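Epidermin leader peptide processing serine protease EpiP (Staphylococcus aureus subsp. aureus, PDB 3QFH) is a subtilisin-like serine endopeptidase that probably cleaves the leader peptide from the precursor of the lantibiotic epidermin. Local coordinates at residues 409-412 against 413-416; 394-397 against 398-402. All coordinates share one frame; numbering follows the deposited sequence.

Contact 1 of 2, residues 409-412 against 413-416. With SO4 (sulfate ion), chain M.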
loop_
_atom_site.group_PDB
_atom_site.type_symbol
_atom_site.label_atom_id
_atom_site.label_comp_id
_atom_site.label_asym_id
_atom_site.label_seq_id
_atom_site.Cartn_x
_atom_site.Cartn_y
_atom_site.Cartn_z
ATOM N N ALA A 409 4.204 -7.036 17.309
ATOM C CA ALA A 409 3.893 -7.902 16.160
ATOM C C ALA A 409 4.970 -7.743 15.105
ATOM O O ALA A 409 5.426 -8.716 14.512
ATOM C CB ALA A 409 2.534 -7.556 15.566
ATOM N N ILE A 410 5.368 -6.501 14.869
ATOM C CA ILE A 410 6.422 -6.209 13.895
ATOM C C ILE A 410 7.733 -6.873 14.328
ATOM O O ILE A 410 8.380 -7.504 13.525
ATOM C CB ILE A 410 6.633 -4.706 13.740
ATOM C CG1 ILE A 410 5.355 -4.057 13.217
ATOM C CG2 ILE A 410 7.792 -4.409 12.799
ATOM C CD1 ILE A 410 5.375 -2.536 13.273
ATOM N N GLU A 411 8.097 -6.759 15.609
ATOM C CA GLU A 411 9.340 -7.367 16.095
ATOM C C GLU A 411 9.303 -8.886 16.045
ATOM O O GLU A 411 10.308 -9.509 15.768
ATOM C CB GLU A 411 9.719 -6.863 17.502
ATOM C CG GLU A 411 10.093 -5.370 17.476
ATOM C CD GLU A 411 11.184 -5.049 16.414
ATOM O OE1 GLU A 411 12.223 -5.746 16.393
ATOM O OE2 GLU A 411 11.000 -4.107 15.606
ATOM N N LEU A 412 8.146 -9.477 16.318
ATOM C CA LEU A 412 8.005 -10.918 16.228
ATOM C C LEU A 412 8.161 -11.331 14.740
ATOM O O LEU A 412 8.900 -12.273 14.417
ATOM C CB LEU A 412 6.670 -11.358 16.832
ATOM C CG LEU A 412 6.473 -12.864 17.023
ATOM C CD1 LEU A 412 5.507 -13.142 18.177
ATOM C CD2 LEU A 412 6.030 -13.562 15.723
ATOM N N LEU A 413 7.515 -10.590 13.845
ATOM C CA LEU A 413 7.639 -10.853 12.413
ATOM C C LEU A 413 9.120 -10.819 12.011
ATOM O O LEU A 413 9.634 -11.752 11.405
ATOM C CB LEU A 413 6.828 -9.826 11.598
ATOM C CG LEU A 413 6.949 -9.897 10.072
ATOM C CD1 LEU A 413 6.222 -11.109 9.533
ATOM C CD2 LEU A 413 6.421 -8.640 9.393
ATOM N N TYR A 414 9.815 -9.756 12.392
ATOM C CA TYR A 414 11.205 -9.605 11.999
ATOM C C TYR A 414 12.185 -10.629 12.563
ATOM O O TYR A 414 13.120 -11.027 11.865
ATOM C CB TYR A 414 11.733 -8.206 12.347
ATOM C CG TYR A 414 11.098 -7.055 11.581
ATOM C CD1 TYR A 414 10.408 -7.268 10.382
ATOM C CD2 TYR A 414 11.320 -5.736 11.984
ATOM C CE1 TYR A 414 9.864 -6.208 9.663
ATOM C CE2 TYR A 414 10.800 -4.666 11.258
ATOM C CZ TYR A 414 10.075 -4.913 10.096
ATOM O OH TYR A 414 9.548 -3.865 9.396
ATOM N N GLN A 415 11.987 -11.020 13.818
ATOM C CA GLN A 415 12.899 -11.920 14.505
ATOM C C GLN A 415 12.536 -13.385 14.429
ATOM O O GLN A 415 13.425 -14.209 14.456
ATOM C CB GLN A 415 13.012 -11.521 15.985
ATOM C CG GLN A 415 13.532 -10.116 16.208
ATOM C CD GLN A 415 14.923 -9.912 15.634
ATOM O OE1 GLN A 415 15.780 -10.805 15.702
ATOM N NE2 GLN A 415 15.159 -8.734 15.071
ATOM N N HIS A 416 11.243 -13.705 14.364
ATOM C CA HIS A 416 10.802 -15.107 14.318
ATOM C C HIS A 416 9.891 -15.445 13.150
ATOM O O HIS A 416 9.466 -16.576 13.034
ATOM C CB HIS A 416 10.061 -15.471 15.619
ATOM C CG HIS A 416 10.847 -15.171 16.853
ATOM N ND1 HIS A 416 11.747 -16.064 17.395
ATOM C CD2 HIS A 416 10.906 -14.058 17.623
ATOM C CE1 HIS A 416 12.307 -15.523 18.462
ATOM N NE2 HIS A 416 11.817 -14.305 18.620
HETATM S S SO4 M . 18.295 -9.952 12.353
HETATM O O1 SO4 M . 18.066 -8.903 13.349
HETATM O O2 SO4 M . 19.683 -10.388 12.337
HETATM O O3 SO4 M . 17.406 -11.069 12.637
HETATM O O4 SO4 M . 17.971 -9.419 11.028
#
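I410 and Y414 pack one turn apart on helix 406-416, a short helix of the subtilisin-like domain that directly follows the long helix 382-400. The contact is an i to i+4 pairing. Methyl CG2 of I410 comes down over one face of the phenol ring, a CH-pi contact with CG2 3.8 Å from the Y414 ring centroid and 27° off the normal. It sits toward the rim, and its nearest ring atom is Y414 CE2, 3.4 Å from I410 CG2. The isoleucine's first torsion explains this: CG2 lies anti to the backbone N, beside the carbonyl carbon, and so reaches forward to the next turn. The same ring face also meets the carbonyl of that residue, since I410 O is 3.4 Å from Y414 CG. That oxygen accepts the helical bond from Y414 N at 2.9 Å, so one residue supports the ring with its methyl and holds the tyrosine's backbone with its carbonyl. The carboxylate of E411 approaches the ring obliquely, its plane 87° from that of the ring, with OE2 4.0 Å from Y414 CD2. Beyond these segments, Y414 stacks on the ring of H430, while buried L413 faces V389 and L393 of helix 382-400.

The i to i+4 bonds continue to the last residue, where H416 N bonds to L412 O at 2.7 Å, although the backbone of H416 has already drifted from helical angles. On the exposed side Q415, its chain bent at chi2 (-60°), passes E411 O with CG at 3.3 Å. Its amide reaches a sulfate, probably from the crystallisation liquor, that H430 ND1 also binds. Q415 NE2 gives a long, weak hydrogen bond of 3.4 Å to sulfate O1.

Contact 2 of 2, residues 394-397 against 398-402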
loop_
_atom_site.group_PDB
_atom_site.type_symbol
_atom_site.label_atom_id
_atom_site.label_comp_id
_atom_site.label_asym_id
_atom_site.label_seq_id
_atom_site.Cartn_x
_atom_site.Cartn_y
_atom_site.Cartn_z
ATOM N N ALA A 394 -1.560 -9.597 10.677
ATOM C CA ALA A 394 -2.893 -9.776 11.238
ATOM C C ALA A 394 -2.932 -11.093 12.018
ATOM O O ALA A 394 -3.497 -11.169 13.126
ATOM C CB ALA A 394 -3.968 -9.748 10.149
ATOM N N LEU A 395 -2.327 -12.125 11.454
ATOM C CA LEU A 395 -2.272 -13.443 12.120
ATOM C C LEU A 395 -1.488 -13.403 13.424
ATOM O O LEU A 395 -1.888 -14.010 14.422
ATOM C CB LEU A 395 -1.653 -14.486 11.203
ATOM C CG LEU A 395 -2.408 -14.857 9.919
ATOM C CD1 LEU A 395 -1.596 -15.882 9.116
ATOM C CD2 LEU A 395 -3.794 -15.392 10.263
ATOM N N ILE A 396 -0.369 -12.688 13.408
ATOM C CA ILE A 396 0.506 -12.565 14.569
ATOM C C ILE A 396 -0.187 -11.799 15.707
ATOM O O ILE A 396 -0.129 -12.197 16.871
ATOM C CB ILE A 396 1.836 -11.895 14.175
ATOM C CG1 ILE A 396 2.653 -12.856 13.305
ATOM C CG2 ILE A 396 2.629 -11.507 15.433
ATOM C CD1 ILE A 396 3.773 -12.164 12.502
ATOM N N ILE A 397 -0.857 -10.713 15.361
ATOM C CA ILE A 397 -1.595 -9.933 16.359
ATOM C C ILE A 397 -2.675 -10.794 17.032
ATOM O O ILE A 397 -2.852 -10.764 18.270
ATOM C CB ILE A 397 -2.215 -8.662 15.728
ATOM C CG1 ILE A 397 -1.093 -7.697 15.299
ATOM C CG2 ILE A 397 -3.133 -7.955 16.746
ATOM C CD1 ILE A 397 -1.549 -6.527 14.358
ATOM N N ASP A 398 -3.394 -11.570 16.235
ATOM C CA ASP A 398 -4.456 -12.422 16.788
ATOM C C ASP A 398 -3.883 -13.646 17.558
ATOM O O ASP A 398 -4.372 -14.007 18.627
ATOM C CB ASP A 398 -5.410 -12.867 15.687
ATOM C CG ASP A 398 -6.169 -11.697 15.057
ATOM O OD1 ASP A 398 -6.129 -10.584 15.632
ATOM O OD2 ASP A 398 -6.793 -11.881 13.977
ATOM N N LYS A 399 -2.817 -14.233 17.035
ATOM C CA LYS A 399 -2.217 -15.417 17.651
ATOM C C LYS A 399 -1.623 -15.146 19.033
ATOM O O LYS A 399 -1.803 -15.935 19.932
ATOM C CB LYS A 399 -1.126 -15.995 16.742
ATOM C CG LYS A 399 -0.503 -17.309 17.209
ATOM C CD LYS A 399 -1.426 -18.516 16.986
ATOM C CE LYS A 399 -0.731 -19.804 17.387
ATOM N NZ LYS A 399 -1.459 -21.029 16.939
ATOM N N TYR A 400 -0.940 -14.020 19.192
ATOM C CA TYR A 400 -0.259 -13.698 20.450
ATOM C C TYR A 400 -0.944 -12.585 21.245
ATOM O O TYR A 400 -0.433 -12.157 22.279
ATOM C CB TYR A 400 1.220 -13.360 20.159
ATOM C CG TYR A 400 1.901 -14.463 19.400
ATOM C CD1 TYR A 400 2.026 -14.399 18.024
ATOM C CD2 TYR A 400 2.345 -15.611 20.042
ATOM C CE1 TYR A 400 2.632 -15.417 17.300
ATOM C CE2 TYR A 400 2.947 -16.655 19.317
ATOM C CZ TYR A 400 3.090 -16.539 17.944
ATOM O OH TYR A 400 3.677 -17.534 17.193
ATOM N N HIS A 401 -2.108 -12.144 20.757
ATOM C CA HIS A 401 -2.931 -11.131 21.409
ATOM C C HIS A 401 -2.171 -9.830 21.625
ATOM O O HIS A 401 -2.104 -9.323 22.750
ATOM C CB HIS A 401 -3.453 -11.664 22.745
ATOM C CG HIS A 401 -4.021 -13.040 22.653
ATOM N ND1 HIS A 401 -5.129 -13.336 21.887
ATOM C CD2 HIS A 401 -3.634 -14.206 23.221
ATOM C CE1 HIS A 401 -5.396 -14.625 21.984
ATOM N NE2 HIS A 401 -4.506 -15.175 22.791
ATOM N N LEU A 402 -1.640 -9.268 20.535
ATOM C CA LEU A 402 -0.827 -8.055 20.605
ATOM C C LEU A 402 -1.587 -6.800 20.186
ATOM O O LEU A 402 -0.980 -5.808 19.757
ATOM C CB LEU A 402 0.399 -8.222 19.708
ATOM C CG LEU A 402 1.170 -9.518 19.935
ATOM C CD1 LEU A 402 2.329 -9.656 18.962
ATOM C CD2 LEU A 402 1.658 -9.593 21.387
#
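Y400 lies against I396 where helix 382-400 of the subtilisin-like domain winds out into a Schellman-type turn. With CG placed anti to the carbonyl carbon (chi1 -55°), the tyrosine side chain runs back beside the preceding turn. Its CB is 3.7 Å from I396 O, the carbonyl that also accepts Y400 N. At the ring, CD1 presses closest, 3.3 Å from I396 O, which lies at the ring edge near its plane. CD1 also meets the isoleucine methyl, I396 CG2, at 3.9 Å, and the two side chains cross at a slant. Over one face of the ring lies CG of neighbouring K399. At the tip, OH leaves both segments and is held twice, by A438 O and V441 N, which fixes the far end of the ring.

The turn itself comes from H401, whose positive phi (58°) breaks the helical path and swings L402 back. L402 CD1 then packs on I396 CG2, so this methyl serves both tyrosine and leucine. D398, buried on another side, has its carboxylate satisfied by T124 and N198. Closing the turn is the six-to-one bond of the Schellman motif: L402 N donates a hydrogen bond to I397 O at 3.0 Å, in the carbonyl plane and on a lone pair.

Helices 382-400 and 406-416 follow each other in the chain and pack together, so that contact 2 lies against contact 1 with centres about 11 Å apart. Small A409 lets the helices come close: its CB is 3.6 Å from I397 CG1, its N 3.6 Å from L402 CD1 and its CA 3.9 Å from I396 CG2. One turn on, L412 CD1 touches Y400 CD1 at 3.7 Å. A bound sodium ion is about 4 Å from the side chain of K399, but about 12 Å from that of L412. Helix 382-400 carries near its start S383, probably the nucleophile of a Ser-His-Asp triad with H177 and D130; both contacts involve chain well beyond it.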